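Local coordinates for protein putative dehydratase (Mesorhizobium loti, PDB 2POZ) that probably acts as a lyase of the mandelate racemase/muconate lactonizing enzyme family within the enolase superfamily, with a substrate that is not established, at residues A[63-68]-A[101-106]; A[202-207]-A[225-230]; A[231-236]-A[253-258]. All coordinates share one frame; numbering follows the deposited sequence.

How the contacts relate
Contact 1 lies in the N-terminal family domain. Contacts 2 and 3 belong to the C-terminal barrel domain, across the centre of the chain from it. The centre of contact 1 is about 39 Å from that of contact 2 and about 33 Å from that of contact 3. Its nearest atoms stay about 18 Å from contact 3. Contacts 2 and 3 share the strand 227-231, with centres about 12 Å apart. They join where E231 N probably bonds to V204 O (2.8 Å) and L206 N to E231 O (2.9 Å). D205, E231 and E257 follow one another along the barrel rim, consistent with the three metal-binding carboxylates of enolase superfamily relatives.

Contact 1 (A[63-68]-A[101-106]); sequences KDPSRI and WDIKGK
The torsions of K104 and I68 bring K104 CE and I68 CD1 together. K104 places CG anti to its backbone N (chi1 -174°). Its chain bends at chi3 and chi4 and curls NZ back onto S66. I68 is extended beyond CB (chi2 -175°), which carries CD1 to W101. The site joins parts of the N-terminal domain of the enolase superfamily: the loop leading into helix 68-78, with the helix's first residue, and the long helix 87-108. K104 NZ donates to S66 O at 3.0 Å, in the carbonyl plane and on a lone pair. NZ also forms a salt bridge with E114 of a neighbouring subunit, so this lysine ties the loop to the assembly. D64 OD1 accepts from S66 N at 2.8 Å, an Asx turn, and from S66 OG at 2.7 Å. Both donors come from the same face of the carboxylate. P65 CG touches I103 CG2 at 4.2 Å, the side chains crossing at about a right angle. I68 CD1 packs against K104 CE (3.5 Å). CD1 stands over one face of W101 as a CH-pi contact, 3.6 Å from the centroid of the five-membered ring, while I68 CG2 lies 3.7 Å from W101 NE1.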
ATOM      1  N   LYS A  63     -31.498 -30.986 -20.919  1.00 18.85           N
ATOM      2  CA  LYS A  63     -31.563 -29.535 -20.821  1.00 19.33           C
ATOM      3  C   LYS A  63     -31.625 -28.783 -22.145  1.00 18.30           C
ATOM      4  O   LYS A  63     -31.252 -29.305 -23.198  1.00 17.77           O
ATOM      5  CB  LYS A  63     -30.392 -29.017 -19.980  1.00 20.64           C
ATOM      6  CG  LYS A  63     -30.546 -29.307 -18.490  1.00 23.32           C
ATOM      7  CD  LYS A  63     -29.429 -28.643 -17.706  1.00 29.93           C
ATOM      8  CE  LYS A  63     -29.554 -28.868 -16.197  1.00 30.82           C
ATOM      9  NZ  LYS A  63     -28.317 -28.420 -15.466  1.00 27.53           N
ATOM     10  N   ASP A  64     -32.128 -27.553 -22.063  1.00 17.10           N
ATOM     11  CA  ASP A  64     -32.263 -26.644 -23.196  1.00 16.94           C
ATOM     12  C   ASP A  64     -30.888 -26.019 -23.415  1.00 16.97           C
ATOM     13  O   ASP A  64     -30.417 -25.240 -22.583  1.00 15.24           O
ATOM     14  CB  ASP A  64     -33.280 -25.551 -22.852  1.00 19.23           C
ATOM     15  CG  ASP A  64     -33.438 -24.521 -23.957  1.00 20.27           C
ATOM     16  OD1 ASP A  64     -32.620 -24.510 -24.898  1.00 21.96           O
ATOM     17  OD2 ASP A  64     -34.386 -23.711 -23.881  1.00 24.94           O
ATOM     18  N   PRO A  65     -30.229 -26.342 -24.541  1.00 16.35           N
ATOM     19  CA  PRO A  65     -28.896 -25.792 -24.825  1.00 15.32           C
ATOM     20  C   PRO A  65     -28.846 -24.286 -25.078  1.00 16.99           C
ATOM     21  O   PRO A  65     -27.769 -23.692 -25.058  1.00 15.98           O
ATOM     22  CB  PRO A  65     -28.445 -26.597 -26.046  1.00 14.73           C
ATOM     23  CG  PRO A  65     -29.742 -26.838 -26.775  1.00 15.68           C
ATOM     24  CD  PRO A  65     -30.693 -27.206 -25.643  1.00 14.95           C
ATOM     25  N   SER A  66     -29.998 -23.662 -25.316  1.00 15.98           N
ATOM     26  CA  SER A  66     -30.014 -22.225 -25.580  1.00 15.55           C
ATOM     27  C   SER A  66     -29.679 -21.401 -24.328  1.00 14.20           C
ATOM     28  O   SER A  66     -29.229 -20.260 -24.439  1.00 15.31           O
ATOM     29  CB  SER A  66     -31.378 -21.789 -26.127  1.00 15.50           C
ATOM     30  OG  SER A  66     -32.353 -21.785 -25.100  1.00 17.97           O
ATOM     31  N   ARG A  67     -29.893 -21.975 -23.145  1.00 13.39           N
ATOM     32  CA  ARG A  67     -29.599 -21.271 -21.890  1.00 14.91           C
ATOM     33  C   ARG A  67     -28.123 -21.465 -21.521  1.00 14.01           C
ATOM     34  O   ARG A  67     -27.786 -22.097 -20.524  1.00 12.15           O
ATOM     35  CB  ARG A  67     -30.500 -21.797 -20.767  1.00 16.73           C
ATOM     36  CG  ARG A  67     -31.985 -21.428 -20.916  1.00 23.87           C
ATOM     37  CD  ARG A  67     -32.787 -21.887 -19.691  1.00 28.05           C
ATOM     38  NE  ARG A  67     -33.466 -23.158 -19.923  1.00 37.59           N
ATOM     39  CZ  ARG A  67     -34.045 -23.891 -18.971  1.00 42.01           C
ATOM     40  NH1 ARG A  67     -34.022 -23.483 -17.706  1.00 42.68           N
ATOM     41  NH2 ARG A  67     -34.658 -25.030 -19.285  1.00 41.43           N
ATOM     42  N   ILE A  68     -27.241 -20.908 -22.338  1.00 14.41           N
ATOM     43  CA  ILE A  68     -25.812 -21.066 -22.111  1.00 13.73           C
ATOM     44  C   ILE A  68     -25.305 -20.459 -20.804  1.00 14.16           C
ATOM     45  O   ILE A  68     -24.610 -21.127 -20.041  1.00 13.67           O
ATOM     46  CB  ILE A  68     -25.016 -20.492 -23.285  1.00 10.76           C
ATOM     47  CG1 ILE A  68     -25.545 -21.083 -24.594  1.00 10.72           C
ATOM     48  CG2 ILE A  68     -23.532 -20.819 -23.111  1.00 15.18           C
ATOM     49  CD1 ILE A  68     -24.751 -20.670 -25.833  1.00 10.24           C
ATOM     50  N   TRP A 101     -22.479 -22.834 -27.845  1.00  9.48           N
ATOM     51  CA  TRP A 101     -22.506 -21.693 -28.765  1.00 10.09           C
ATOM     52  C   TRP A 101     -22.585 -22.186 -30.212  1.00 11.25           C
ATOM     53  O   TRP A 101     -23.195 -21.545 -31.073  1.00 10.37           O
ATOM     54  CB  TRP A 101     -21.265 -20.807 -28.589  1.00 10.69           C
ATOM     55  CG  TRP A 101     -21.355 -19.915 -27.390  1.00 11.53           C
ATOM     56  CD1 TRP A 101     -20.705 -20.064 -26.204  1.00 11.98           C
ATOM     57  CD2 TRP A 101     -22.210 -18.770 -27.241  1.00 12.83           C
ATOM     58  NE1 TRP A 101     -21.100 -19.084 -25.316  1.00 11.06           N
ATOM     59  CE2 TRP A 101     -22.023 -18.278 -25.931  1.00 12.12           C
ATOM     60  CE3 TRP A 101     -23.117 -18.117 -28.090  1.00 12.00           C
ATOM     61  CZ2 TRP A 101     -22.713 -17.162 -25.446  1.00 11.37           C
ATOM     62  CZ3 TRP A 101     -23.802 -17.007 -27.609  1.00 13.32           C
ATOM     63  CH2 TRP A 101     -23.594 -16.541 -26.297  1.00 13.27           C
ATOM     64  N   ASP A 102     -21.966 -23.329 -30.480  1.00 10.38           N
ATOM     65  CA  ASP A 102     -22.004 -23.903 -31.823  1.00 11.85           C
ATOM     66  C   ASP A 102     -23.481 -24.203 -32.158  1.00 12.07           C
ATOM     67  O   ASP A 102     -23.970 -23.874 -33.239  1.00 10.17           O
ATOM     68  CB  ASP A 102     -21.160 -25.182 -31.848  1.00 12.53           C
ATOM     69  CG  ASP A 102     -20.853 -25.666 -33.256  1.00 16.41           C
ATOM     70  OD1 ASP A 102     -20.892 -24.854 -34.214  1.00 16.12           O
ATOM     71  OD2 ASP A 102     -20.550 -26.869 -33.396  1.00 17.81           O
ATOM     72  N   ILE A 103     -24.193 -24.809 -31.213  1.00 12.22           N
ATOM     73  CA  ILE A 103     -25.600 -25.136 -31.418  1.00 13.29           C
ATOM     74  C   ILE A 103     -26.450 -23.884 -31.598  1.00 14.43           C
ATOM     75  O   ILE A 103     -27.330 -23.838 -32.464  1.00 12.48           O
ATOM     76  CB  ILE A 103     -26.148 -25.973 -30.241  1.00 12.18           C
ATOM     77  CG1 ILE A 103     -25.573 -27.394 -30.322  1.00  9.86           C
ATOM     78  CG2 ILE A 103     -27.681 -25.997 -30.279  1.00 10.79           C
ATOM     79  CD1 ILE A 103     -25.816 -28.228 -29.087  1.00 10.46           C
ATOM     80  N   LYS A 104     -26.180 -22.861 -30.791  1.00 14.67           N
ATOM     81  CA  LYS A 104     -26.941 -21.626 -30.887  1.00 15.44           C
ATOM     82  C   LYS A 104     -26.720 -20.965 -32.246  1.00 14.90           C
ATOM     83  O   LYS A 104     -27.666 -20.491 -32.867  1.00 15.17           O
ATOM     84  CB  LYS A 104     -26.555 -20.663 -29.760  1.00 14.04           C
ATOM     85  CG  LYS A 104     -27.412 -19.395 -29.706  1.00 16.25           C
ATOM     86  CD  LYS A 104     -27.013 -18.499 -28.533  1.00 13.39           C
ATOM     87  CE  LYS A 104     -27.552 -19.025 -27.218  1.00 14.68           C
ATOM     88  NZ  LYS A 104     -29.024 -18.815 -27.099  1.00 13.82           N
ATOM     89  N   GLY A 105     -25.473 -20.933 -32.706  1.00 15.50           N
ATOM     90  CA  GLY A 105     -25.184 -20.327 -33.993  1.00 14.15           C
ATOM     91  C   GLY A 105     -25.857 -21.095 -35.121  1.00 15.62           C
ATOM     92  O   GLY A 105     -26.405 -20.498 -36.055  1.00 14.29           O
ATOM     93  N   LYS A 106     -25.817 -22.422 -35.045  1.00 15.06           N
ATOM     94  CA  LYS A 106     -26.455 -23.251 -36.066  1.00 16.95           C
ATOM     95  C   LYS A 106     -27.967 -23.013 -36.065  1.00 18.43           C
ATOM     96  O   LYS A 106     -28.593 -22.986 -37.121  1.00 19.55           O
ATOM     97  CB  LYS A 106     -26.162 -24.731 -35.817  1.00 13.99           C
ATOM     98  CG  LYS A 106     -24.726 -25.132 -36.140  1.00 16.32           C
ATOM     99  CD  LYS A 106     -24.533 -26.629 -36.013  1.00 15.55           C
ATOM    100  CE  LYS A 106     -23.088 -27.030 -36.260  1.00 16.11           C
ATOM    101  NZ  LYS A 106     -22.896 -28.481 -35.989  1.00 15.37           N
TER

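Contact 2 (A[202-207]-A[225-230]); sequences LMVDLS and LDICFV
M203, a selenomethionine, lies across the ring of F229 on the next strand. Its CB is 3.9 Å from F229 CZ. CG makes a CH-pi contact over the face, offset toward the rim, 3.4 Å from F229 CE2. The chain then bends at chi2 (70°), which lifts SE farther from the ring face, 28° off the normal. SE lies 5.2 Å from the F229 centroid, a Met-aromatic contact, and beside C228 CB. The tip, CE, ends 3.7 Å from C228 SG. The two strands are parallel neighbours in the barrel of the C-terminal domain. Helix 212-222 links them as a beta-alpha-beta crossover. The second strand turns a corner at C228. C228 N donates to L202 O, and V204 N to F229 O at 2.9 Å. A water accepts from L202 N and donates to D226 O, bridging the two segments at the start of the pairing. M203 and F229 share one face of the sheet. V204 and V230 share the other, and I227 and L206 pack against helix 212-222. V204 CG2 meets I227 CG2 at 4.0 Å, and L206 CG presses on V230 CG2 at 3.4 Å, tighter than usual. The side chains that meet are apolar or sulfur- and selenium-bearing, and the polar bonds run through backbone and water. Dispersion forces therefore probably dominate between the side chains, while the two backbone bonds hold the strands side by side.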
ATOM      1  N   LEU A 202      10.237 -12.004 -32.813  1.00 17.28           N
ATOM      2  CA  LEU A 202      10.517 -13.193 -32.031  1.00 15.41           C
ATOM      3  C   LEU A 202       9.877 -13.129 -30.648  1.00 15.74           C
ATOM      4  O   LEU A 202       9.990 -12.129 -29.942  1.00 14.73           O
ATOM      5  CB  LEU A 202      12.028 -13.378 -31.883  1.00 15.13           C
ATOM      6  CG  LEU A 202      12.813 -13.526 -33.190  1.00 15.19           C
ATOM      7  CD1 LEU A 202      14.291 -13.702 -32.872  1.00 15.42           C
ATOM      8  CD2 LEU A 202      12.287 -14.714 -33.979  1.00 15.54           C
HETATM    9  N   MSE A 203       9.194 -14.201 -30.275  1.00 13.80           N
HETATM   10  CA  MSE A 203       8.576 -14.278 -28.961  1.00 15.73           C
HETATM   11  C   MSE A 203       9.311 -15.378 -28.205  1.00 13.34           C
HETATM   12  O   MSE A 203       9.520 -16.472 -28.726  1.00 12.57           O
HETATM   13  CB  MSE A 203       7.086 -14.627 -29.063  1.00 18.77           C
HETATM   14  CG  MSE A 203       6.198 -13.527 -29.637  1.00 27.80           C
HETATM   15 SE   MSE A 203       6.460 -13.186 -31.544  1.00 41.77          SE
HETATM   16  CE  MSE A 203       4.893 -12.071 -31.858  1.00 33.41           C
ATOM     17  N   VAL A 204       9.721 -15.080 -26.983  1.00 12.79           N
ATOM     18  CA  VAL A 204      10.429 -16.055 -26.173  1.00 12.99           C
ATOM     19  C   VAL A 204       9.538 -16.550 -25.034  1.00 14.03           C
ATOM     20  O   VAL A 204       9.150 -15.783 -24.147  1.00 14.45           O
ATOM     21  CB  VAL A 204      11.729 -15.446 -25.591  1.00 12.54           C
ATOM     22  CG1 VAL A 204      12.329 -16.376 -24.553  1.00 13.14           C
ATOM     23  CG2 VAL A 204      12.733 -15.213 -26.713  1.00 15.50           C
ATOM     24  N   ASP A 205       9.204 -17.835 -25.077  1.00 13.80           N
ATOM     25  CA  ASP A 205       8.384 -18.458 -24.042  1.00 13.32           C
ATOM     26  C   ASP A 205       9.316 -19.140 -23.041  1.00 12.67           C
ATOM     27  O   ASP A 205      10.108 -20.010 -23.417  1.00 11.68           O
ATOM     28  CB  ASP A 205       7.428 -19.479 -24.677  1.00 13.73           C
ATOM     29  CG  ASP A 205       6.658 -20.300 -23.640  1.00 16.53           C
ATOM     30  OD1 ASP A 205       6.516 -19.854 -22.480  1.00 15.43           O
ATOM     31  OD2 ASP A 205       6.186 -21.395 -23.998  1.00 14.82           O
ATOM     32  N   LEU A 206       9.242 -18.721 -21.778  1.00  9.78           N
ATOM     33  CA  LEU A 206      10.080 -19.304 -20.738  1.00 11.14           C
ATOM     34  C   LEU A 206       9.333 -20.411 -19.992  1.00 10.29           C
ATOM     35  O   LEU A 206       9.923 -21.166 -19.221  1.00 11.14           O
ATOM     36  CB  LEU A 206      10.557 -18.222 -19.761  1.00  9.37           C
ATOM     37  CG  LEU A 206      11.387 -17.097 -20.397  1.00 12.00           C
ATOM     38  CD1 LEU A 206      11.957 -16.189 -19.305  1.00 13.90           C
ATOM     39  CD2 LEU A 206      12.518 -17.692 -21.234  1.00 13.30           C
ATOM     40  N   SER A 207       8.029 -20.495 -20.233  1.00 10.66           N
ATOM     41  CA  SER A 207       7.177 -21.515 -19.626  1.00 11.69           C
ATOM     42  C   SER A 207       7.462 -21.715 -18.140  1.00 12.53           C
ATOM     43  O   SER A 207       7.584 -22.845 -17.679  1.00 13.60           O
ATOM     44  CB  SER A 207       7.362 -22.849 -20.374  1.00 13.38           C
ATOM     45  OG  SER A 207       6.296 -23.753 -20.127  1.00 12.07           O
ATOM     46  N   LEU A 225      18.561  -8.593 -28.427  1.00 21.28           N
ATOM     47  CA  LEU A 225      18.209  -9.384 -29.603  1.00 21.26           C
ATOM     48  C   LEU A 225      16.844  -8.996 -30.183  1.00 20.61           C
ATOM     49  O   LEU A 225      16.344  -9.650 -31.097  1.00 21.20           O
ATOM     50  CB  LEU A 225      18.248 -10.876 -29.256  1.00 18.65           C
ATOM     51  CG  LEU A 225      19.645 -11.333 -28.814  1.00 18.66           C
ATOM     52  CD1 LEU A 225      19.625 -12.789 -28.395  1.00 18.87           C
ATOM     53  CD2 LEU A 225      20.630 -11.117 -29.960  1.00 18.33           C
ATOM     54  N   ASP A 226      16.257  -7.927 -29.641  1.00 19.64           N
ATOM     55  CA  ASP A 226      14.961  -7.402 -30.088  1.00 19.56           C
ATOM     56  C   ASP A 226      13.834  -8.421 -29.964  1.00 17.77           C
ATOM     57  O   ASP A 226      13.359  -8.980 -30.951  1.00 19.41           O
ATOM     58  CB  ASP A 226      15.070  -6.896 -31.536  1.00 21.21           C
ATOM     59  CG  ASP A 226      13.807  -6.181 -32.005  1.00 25.98           C
ATOM     60  OD1 ASP A 226      13.212  -5.423 -31.208  1.00 27.23           O
ATOM     61  OD2 ASP A 226      13.416  -6.363 -33.179  1.00 29.34           O
ATOM     62  N   ILE A 227      13.401  -8.636 -28.729  1.00 18.06           N
ATOM     63  CA  ILE A 227      12.346  -9.595 -28.426  1.00 16.62           C
ATOM     64  C   ILE A 227      10.977  -8.921 -28.323  1.00 17.97           C
ATOM     65  O   ILE A 227      10.813  -7.940 -27.604  1.00 16.85           O
ATOM     66  CB  ILE A 227      12.664 -10.324 -27.092  1.00 14.84           C
ATOM     67  CG1 ILE A 227      14.078 -10.922 -27.142  1.00 16.17           C
ATOM     68  CG2 ILE A 227      11.623 -11.389 -26.808  1.00 14.59           C
ATOM     69  CD1 ILE A 227      14.319 -11.885 -28.292  1.00 16.71           C
ATOM     70  N   CYS A 228       9.997  -9.453 -29.046  1.00 19.02           N
ATOM     71  CA  CYS A 228       8.643  -8.902 -29.021  1.00 20.39           C
ATOM     72  C   CYS A 228       8.108  -9.006 -27.581  1.00 20.39           C
ATOM     73  O   CYS A 228       7.683  -8.012 -26.984  1.00 18.55           O
ATOM     74  CB  CYS A 228       7.756  -9.678 -29.996  1.00 22.02           C
ATOM     75  SG  CYS A 228       6.099  -8.998 -30.220  1.00 26.72           S
ATOM     76  N   PHE A 229       8.118 -10.214 -27.033  1.00 17.71           N
ATOM     77  CA  PHE A 229       7.699 -10.412 -25.650  1.00 17.40           C
ATOM     78  C   PHE A 229       8.212 -11.732 -25.073  1.00 16.02           C
ATOM     79  O   PHE A 229       8.615 -12.636 -25.812  1.00 16.29           O
ATOM     80  CB  PHE A 229       6.162 -10.305 -25.506  1.00 16.14           C
ATOM     81  CG  PHE A 229       5.379 -11.414 -26.168  1.00 18.69           C
ATOM     82  CD1 PHE A 229       5.399 -12.713 -25.658  1.00 15.78           C
ATOM     83  CD2 PHE A 229       4.549 -11.139 -27.255  1.00 16.55           C
ATOM     84  CE1 PHE A 229       4.602 -13.714 -26.212  1.00 15.37           C
ATOM     85  CE2 PHE A 229       3.744 -12.138 -27.819  1.00 17.90           C
ATOM     86  CZ  PHE A 229       3.770 -13.428 -27.295  1.00 14.89           C
ATOM     87  N   VAL A 230       8.235 -11.809 -23.747  1.00 15.11           N
ATOM     88  CA  VAL A 230       8.653 -13.010 -23.046  1.00 14.13           C
ATOM     89  C   VAL A 230       7.388 -13.536 -22.360  1.00 14.11           C
ATOM     90  O   VAL A 230       6.680 -12.784 -21.686  1.00 13.78           O
ATOM     91  CB  VAL A 230       9.764 -12.713 -21.993  1.00 16.52           C
ATOM     92  CG1 VAL A 230       9.226 -11.833 -20.873  1.00 18.33           C
ATOM     93  CG2 VAL A 230      10.294 -14.013 -21.424  1.00 16.85           C
TER
HETATM   94  O   HOH W   1      10.987  -9.371 -32.137  1.00 14.41           O

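Contact 3 (A[231-236]-A[253-258]); sequences EEPCDP and IAVGER
E232 and R258 form the charged part of the contact. The arginine grips the carboxylate side-on with two nitrogens. R258 NH2 donates to E232 OE1 at 2.8 Å, from above the carboxylate plane. R258 NE donates to the syn lone pair of E232 OE2 at 3.2 Å. Both oxygens lie near the guanidinium plane, but the two flat groups are turned 39° apart. F80 of a neighbouring subunit adds a cation-pi contact to R258, and its carbonyl O accepts from R258 NH1. One backbone bond joins the segments: E232 N donates to A254 O at 2.9 Å. E231 and A254 pair in parallel there, at the ends of adjacent strands of the enolase superfamily barrel. E231, at the end of its strand, and E257, just beyond strand 253-255, lie where family members carry metal-binding carboxylates, so a similar role is probable. E231 OE2 and E257 OE1 are two acceptors 3.2 Å apart. E231 OE1 forms a salt bridge with K157 NZ, and E257 OE2 bonds to Y41 OH. One water donates to E231 OE2 and accepts from E257 N. Another donates to E232 OE2 at 2.6 Å and accepts from the backbone N of G256 and of R258. Apolar packing puts P233 CD 3.6 Å from I253 CG2, with the side chains at about a right angle. P236 lies obliquely by the guanidinium, its CG 3.8 Å from R258 NE.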
ATOM      1  N   GLU A 231       7.104 -14.819 -22.552  1.00 11.57           N
ATOM      2  CA  GLU A 231       5.920 -15.455 -21.983  1.00 12.85           C
ATOM      3  C   GLU A 231       6.214 -16.224 -20.697  1.00 12.83           C
ATOM      4  O   GLU A 231       7.226 -16.936 -20.598  1.00 11.43           O
ATOM      5  CB  GLU A 231       5.303 -16.398 -23.018  1.00 13.86           C
ATOM      6  CG  GLU A 231       4.012 -17.065 -22.575  1.00 16.26           C
ATOM      7  CD  GLU A 231       3.462 -18.003 -23.638  1.00 18.36           C
ATOM      8  OE1 GLU A 231       3.660 -17.711 -24.836  1.00 16.75           O
ATOM      9  OE2 GLU A 231       2.827 -19.021 -23.275  1.00 21.02           O
ATOM     10  N   GLU A 232       5.318 -16.082 -19.721  1.00 11.38           N
ATOM     11  CA  GLU A 232       5.449 -16.743 -18.426  1.00 12.12           C
ATOM     12  C   GLU A 232       6.887 -16.742 -17.905  1.00 11.51           C
ATOM     13  O   GLU A 232       7.498 -17.797 -17.770  1.00 10.52           O
ATOM     14  CB  GLU A 232       4.950 -18.191 -18.510  1.00 13.04           C
ATOM     15  CG  GLU A 232       3.458 -18.344 -18.768  1.00 17.66           C
ATOM     16  CD  GLU A 232       3.014 -19.798 -18.698  1.00 18.64           C
ATOM     17  OE1 GLU A 232       3.646 -20.643 -19.370  1.00 17.28           O
ATOM     18  OE2 GLU A 232       2.037 -20.094 -17.976  1.00 18.58           O
ATOM     19  N   PRO A 233       7.441 -15.558 -17.593  1.00 11.95           N
ATOM     20  CA  PRO A 233       8.817 -15.496 -17.092  1.00 10.51           C
ATOM     21  C   PRO A 233       8.976 -16.193 -15.741  1.00 12.24           C
ATOM     22  O   PRO A 233      10.090 -16.518 -15.325  1.00 12.14           O
ATOM     23  CB  PRO A 233       9.094 -13.994 -17.026  1.00 11.99           C
ATOM     24  CG  PRO A 233       7.740 -13.437 -16.680  1.00 14.10           C
ATOM     25  CD  PRO A 233       6.818 -14.223 -17.597  1.00 12.69           C
ATOM     26  N   CYS A 234       7.864 -16.408 -15.044  1.00  8.65           N
ATOM     27  CA  CYS A 234       7.934 -17.102 -13.766  1.00 10.72           C
ATOM     28  C   CYS A 234       6.763 -18.051 -13.634  1.00  8.91           C
ATOM     29  O   CYS A 234       5.828 -18.013 -14.429  1.00  7.97           O
ATOM     30  CB  CYS A 234       7.934 -16.125 -12.587  1.00 11.51           C
ATOM     31  SG  CYS A 234       6.421 -15.150 -12.448  1.00 16.62           S
ATOM     32  N   ASP A 235       6.834 -18.913 -12.630  1.00 11.34           N
ATOM     33  CA  ASP A 235       5.779 -19.885 -12.379  1.00 12.96           C
ATOM     34  C   ASP A 235       4.447 -19.151 -12.253  1.00 11.12           C
ATOM     35  O   ASP A 235       4.338 -18.184 -11.504  1.00 11.95           O
ATOM     36  CB  ASP A 235       6.075 -20.647 -11.085  1.00 12.49           C
ATOM     37  CG  ASP A 235       5.171 -21.847 -10.895  1.00 15.87           C
ATOM     38  OD1 ASP A 235       3.933 -21.698 -11.024  1.00 14.60           O
ATOM     39  OD2 ASP A 235       5.704 -22.941 -10.608  1.00 15.81           O
ATOM     40  N   PRO A 236       3.426 -19.593 -13.003  1.00 12.37           N
ATOM     41  CA  PRO A 236       2.090 -18.987 -12.983  1.00 11.83           C
ATOM     42  C   PRO A 236       1.522 -18.891 -11.562  1.00 11.60           C
ATOM     43  O   PRO A 236       0.644 -18.084 -11.301  1.00 11.54           O
ATOM     44  CB  PRO A 236       1.268 -19.932 -13.859  1.00 12.16           C
ATOM     45  CG  PRO A 236       2.269 -20.448 -14.824  1.00 16.88           C
ATOM     46  CD  PRO A 236       3.481 -20.706 -13.967  1.00 13.00           C
ATOM     47  N   ILE A 253       5.829  -8.444 -21.129  1.00 15.74           N
ATOM     48  CA  ILE A 253       5.493  -9.771 -20.642  1.00 12.69           C
ATOM     49  C   ILE A 253       4.097 -10.188 -21.064  1.00 14.09           C
ATOM     50  O   ILE A 253       3.196  -9.358 -21.170  1.00 13.27           O
ATOM     51  CB  ILE A 253       5.568  -9.824 -19.106  1.00 13.23           C
ATOM     52  CG1 ILE A 253       6.998  -9.511 -18.641  1.00 12.96           C
ATOM     53  CG2 ILE A 253       5.134 -11.195 -18.607  1.00 10.32           C
ATOM     54  CD1 ILE A 253       7.141  -9.403 -17.115  1.00  9.41           C
ATOM     55  N   ALA A 254       3.935 -11.485 -21.304  1.00 13.37           N
ATOM     56  CA  ALA A 254       2.652 -12.066 -21.672  1.00 13.07           C
ATOM     57  C   ALA A 254       2.442 -13.323 -20.822  1.00 12.47           C
ATOM     58  O   ALA A 254       3.376 -14.106 -20.622  1.00 12.21           O
ATOM     59  CB  ALA A 254       2.639 -12.427 -23.162  1.00 12.80           C
ATOM     60  N   VAL A 255       1.232 -13.492 -20.295  1.00 11.13           N
ATOM     61  CA  VAL A 255       0.889 -14.673 -19.494  1.00 11.67           C
ATOM     62  C   VAL A 255      -0.561 -15.011 -19.798  1.00 11.61           C
ATOM     63  O   VAL A 255      -1.242 -14.255 -20.486  1.00 11.67           O
ATOM     64  CB  VAL A 255       1.005 -14.424 -17.952  1.00 10.64           C
ATOM     65  CG1 VAL A 255       2.423 -14.032 -17.581  1.00 10.14           C
ATOM     66  CG2 VAL A 255       0.018 -13.338 -17.510  1.00  9.84           C
ATOM     67  N   GLY A 256      -1.037 -16.145 -19.293  1.00 12.93           N
ATOM     68  CA  GLY A 256      -2.427 -16.495 -19.522  1.00 11.36           C
ATOM     69  C   GLY A 256      -2.724 -17.931 -19.891  1.00 12.86           C
ATOM     70  O   GLY A 256      -3.848 -18.397 -19.691  1.00 11.41           O
ATOM     71  N   GLU A 257      -1.733 -18.639 -20.432  1.00 14.14           N
ATOM     72  CA  GLU A 257      -1.943 -20.027 -20.829  1.00 13.89           C
ATOM     73  C   GLU A 257      -2.377 -20.866 -19.636  1.00 12.22           C
ATOM     74  O   GLU A 257      -3.100 -21.845 -19.789  1.00 13.08           O
ATOM     75  CB  GLU A 257      -0.663 -20.623 -21.440  1.00 16.02           C
ATOM     76  CG  GLU A 257      -0.815 -22.081 -21.891  1.00 19.08           C
ATOM     77  CD  GLU A 257       0.402 -22.608 -22.663  1.00 24.56           C
ATOM     78  OE1 GLU A 257       1.360 -21.834 -22.891  1.00 22.80           O
ATOM     79  OE2 GLU A 257       0.392 -23.799 -23.048  1.00 24.52           O
ATOM     80  N   ARG A 258      -1.932 -20.487 -18.445  1.00  9.80           N
ATOM     81  CA  ARG A 258      -2.298 -21.242 -17.262  1.00  9.62           C
ATOM     82  C   ARG A 258      -3.052 -20.423 -16.215  1.00  8.64           C
ATOM     83  O   ARG A 258      -2.866 -20.602 -15.010  1.00  8.01           O
ATOM     84  CB  ARG A 258      -1.045 -21.919 -16.670  1.00 10.44           C
ATOM     85  CG  ARG A 258      -0.673 -23.206 -17.437  1.00  8.14           C
ATOM     86  CD  ARG A 258       0.592 -23.892 -16.935  1.00 11.23           C
ATOM     87  NE  ARG A 258       1.794 -23.210 -17.399  1.00 13.45           N
ATOM     88  CZ  ARG A 258       3.009 -23.748 -17.433  1.00 14.23           C
ATOM     89  NH1 ARG A 258       3.207 -24.998 -17.031  1.00 12.38           N
ATOM     90  NH2 ARG A 258       4.031 -23.029 -17.874  1.00 12.65           N
TER
HETATM   91  O   HOH W   2       0.886 -17.912 -21.363  1.00 12.18           O
HETATM   92  O   HOH W   3       0.064 -18.380 -17.682  1.00  8.21           O